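Local atomic coordinates of glycosyl transferase family 8 (Streptococcus pneumoniae, PDB entry 5GVW), a protein that transfers galactose from UDP-galactose to the terminal glucose of the already glycosylated serine-rich repeat protein PsrP, probably with manganese as cofactor. Residues N350-L355 against C376-S381. Residues are numbered along the deposited sequence; the frame is centred on the assembly and turned at random.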
loop_
_atom_site.group_PDB
_atom_site.type_symbol
_atom_site.label_atom_id
_atom_site.label_comp_id
_atom_site.label_asym_id
_atom_site.label_seq_id
_atom_site.Cartn_x
_atom_site.Cartn_y
_atom_site.Cartn_z
ATOM N N ASN A 350 -14.049 33.986 3.197
ATOM C CA ASN A 350 -15.300 33.221 2.983
ATOM C C ASN A 350 -16.463 34.162 2.691
ATOM O O ASN A 350 -16.425 35.312 3.073
ATOM C CB ASN A 350 -15.628 32.225 4.115
ATOM C CG ASN A 350 -15.766 32.877 5.481
ATOM O OD1 ASN A 350 -14.853 33.544 5.959
ATOM N ND2 ASN A 350 -16.908 32.642 6.141
ATOM N N HIS A 351 -17.475 33.647 2.007
ATOM C CA HIS A 351 -18.541 34.449 1.438
ATOM C C HIS A 351 -19.761 34.435 2.345
ATOM O O HIS A 351 -20.804 33.846 2.056
ATOM C CB HIS A 351 -18.865 34.032 -0.007
ATOM C CG HIS A 351 -18.116 34.817 -1.043
ATOM N ND1 HIS A 351 -18.745 35.646 -1.944
ATOM C CD2 HIS A 351 -16.791 34.906 -1.317
ATOM C CE1 HIS A 351 -17.841 36.200 -2.735
ATOM N NE2 HIS A 351 -16.648 35.772 -2.373
ATOM N N ASP A 352 -19.569 35.116 3.467
ATOM C CA ASP A 352 -20.627 35.583 4.359
ATOM C C ASP A 352 -21.596 34.502 4.798
ATOM O O ASP A 352 -22.069 33.669 4.024
ATOM C CB ASP A 352 -21.366 36.791 3.752
ATOM C CG ASP A 352 -20.436 37.980 3.501
ATOM O OD1 ASP A 352 -20.101 38.681 4.487
ATOM O OD2 ASP A 352 -20.047 38.199 2.322
ATOM N N ARG A 353 -21.993 34.684 6.036
ATOM C CA ARG A 353 -22.241 33.644 7.010
ATOM C C ARG A 353 -20.866 33.419 7.618
ATOM O O ARG A 353 -20.225 32.396 7.421
ATOM C CB ARG A 353 -22.893 32.374 6.455
ATOM C CG ARG A 353 -23.359 31.425 7.557
ATOM C CD ARG A 353 -24.381 32.034 8.527
ATOM N NE ARG A 353 -24.681 31.097 9.609
ATOM C CZ ARG A 353 -24.015 30.990 10.765
ATOM N NH1 ARG A 353 -22.980 31.781 11.072
ATOM N NH2 ARG A 353 -24.400 30.071 11.644
ATOM N N LYS A 354 -20.413 34.460 8.310
ATOM C CA LYS A 354 -19.163 34.459 9.032
ATOM C C LYS A 354 -19.400 33.695 10.326
ATOM O O LYS A 354 -20.367 33.985 11.053
ATOM C CB LYS A 354 -18.732 35.888 9.370
ATOM C CG LYS A 354 -18.555 36.808 8.182
ATOM C CD LYS A 354 -17.465 36.284 7.267
ATOM C CE LYS A 354 -16.999 37.329 6.278
ATOM N NZ LYS A 354 -16.026 36.741 5.333
ATOM N N LEU A 355 -18.540 32.714 10.597
ATOM C CA LEU A 355 -18.616 31.945 11.831
ATOM C C LEU A 355 -17.777 32.599 12.925
ATOM O O LEU A 355 -16.537 32.762 12.761
ATOM C CB LEU A 355 -18.129 30.532 11.581
ATOM C CG LEU A 355 -18.936 29.707 10.589
ATOM C CD1 LEU A 355 -18.223 28.394 10.277
ATOM C CD2 LEU A 355 -20.336 29.446 11.128
ATOM N N CYS A 376 -15.656 41.324 3.623
ATOM C CA CYS A 376 -15.562 41.802 5.016
ATOM C C CYS A 376 -16.795 41.394 5.811
ATOM O O CYS A 376 -17.878 41.202 5.241
ATOM C CB CYS A 376 -15.450 43.323 5.064
ATOM S SG CYS A 376 -14.001 43.990 4.227
ATOM N N SER A 377 -16.627 41.260 7.127
ATOM C CA SER A 377 -17.774 41.154 8.025
ATOM C C SER A 377 -18.503 42.485 7.991
ATOM O O SER A 377 -17.873 43.540 7.807
ATOM C CB SER A 377 -17.343 40.865 9.460
ATOM O OG SER A 377 -18.457 40.400 10.195
ATOM N N GLU A 378 -19.816 42.438 8.192
ATOM C CA GLU A 378 -20.624 43.674 8.330
ATOM C C GLU A 378 -20.399 44.286 9.729
ATOM O O GLU A 378 -20.320 45.515 9.870
ATOM C CB GLU A 378 -22.126 43.448 8.084
ATOM C CG GLU A 378 -22.458 42.446 6.991
ATOM C CD GLU A 378 -22.542 41.031 7.533
ATOM O OE1 GLU A 378 -23.508 40.763 8.281
ATOM O OE2 GLU A 378 -21.634 40.204 7.243
ATOM N N ASN A 379 -20.257 43.419 10.736
ATOM C CA ASN A 379 -20.133 43.831 12.134
ATOM C C ASN A 379 -18.775 44.481 12.462
ATOM O O ASN A 379 -18.619 45.691 12.269
ATOM C CB ASN A 379 -20.441 42.656 13.077
ATOM C CG ASN A 379 -21.918 42.291 13.107
ATOM O OD1 ASN A 379 -22.624 42.615 14.068
ATOM N ND2 ASN A 379 -22.394 41.603 12.063
ATOM N N LEU A 380 -17.801 43.697 12.939
ATOM C CA LEU A 380 -16.544 44.266 13.463
ATOM C C LEU A 380 -15.805 45.029 12.352
ATOM O O LEU A 380 -15.129 44.441 11.505
ATOM C CB LEU A 380 -15.666 43.209 14.180
ATOM C CG LEU A 380 -15.745 43.094 15.733
ATOM C CD1 LEU A 380 -14.450 43.538 16.421
ATOM C CD2 LEU A 380 -16.956 43.784 16.381
ATOM N N SER A 381 -15.978 46.353 12.404
ATOM C CA SER A 381 -15.606 47.326 11.360
ATOM C C SER A 381 -14.091 47.413 11.059
ATOM O O SER A 381 -13.298 46.644 11.603
ATOM C CB SER A 381 -16.221 48.702 11.732
ATOM O OG SER A 381 -16.582 48.762 13.112
#
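Lys-354 lays its aliphatic chain alongside the backbone at Cys-376 and Ser-377. CE of Lys-354 sits 4.0 Å from Ser-377 N and almost as near to Cys-376 C. Higher up the chain, CG of Lys-354 lies 4.1 Å from Ser-377 OG. These are van der Waals contacts. Lys-354 starts toward the other loop and bends at its second torsion (chi2 -62°). The rest of the chain is extended and runs past the 376-381 backbone, carrying the amine back to its own loop. Cys-376 takes part through its main chain, because its CB points away. Tyr-359 of helix 356-364 touches both Lys-354 and Ser-377.

The ammonium group is held by polar partners. NZ of Lys-354 donates to Asn-350 O at 2.7 Å, tilted 31° from the carbonyl plane. A weak bond reaches Asn-350 OD1. NZ also forms a salt bridge with Asp-348 and a hydrogen bond to Thr-375 O, just before 376-381, so the lysine ties the two loops together.

Both loops follow neighbouring parallel strands, 345-348 and 369-372, in the six-stranded sheet of the C-terminal α/β domain. Helix 356-364 makes the crossover between these strands. The contact is surface packing far from the manganese and UDP sites.

Two acidic side chains, Asp-352 and Glu-378, also meet, probably unfavourably if both are ionised. Asp-352 OD1 comes within 3.5 Å of Glu-378 OE2, with the carboxylate planes 68° apart. Asp-352 OD1 is also 3.4 Å from Cys-376 O, another acceptor. The lysine charge may ease any repulsion, with Lys-354 NZ 4.6 Å from Asp-352 OD1 and 6.9 Å from Glu-378 OE2.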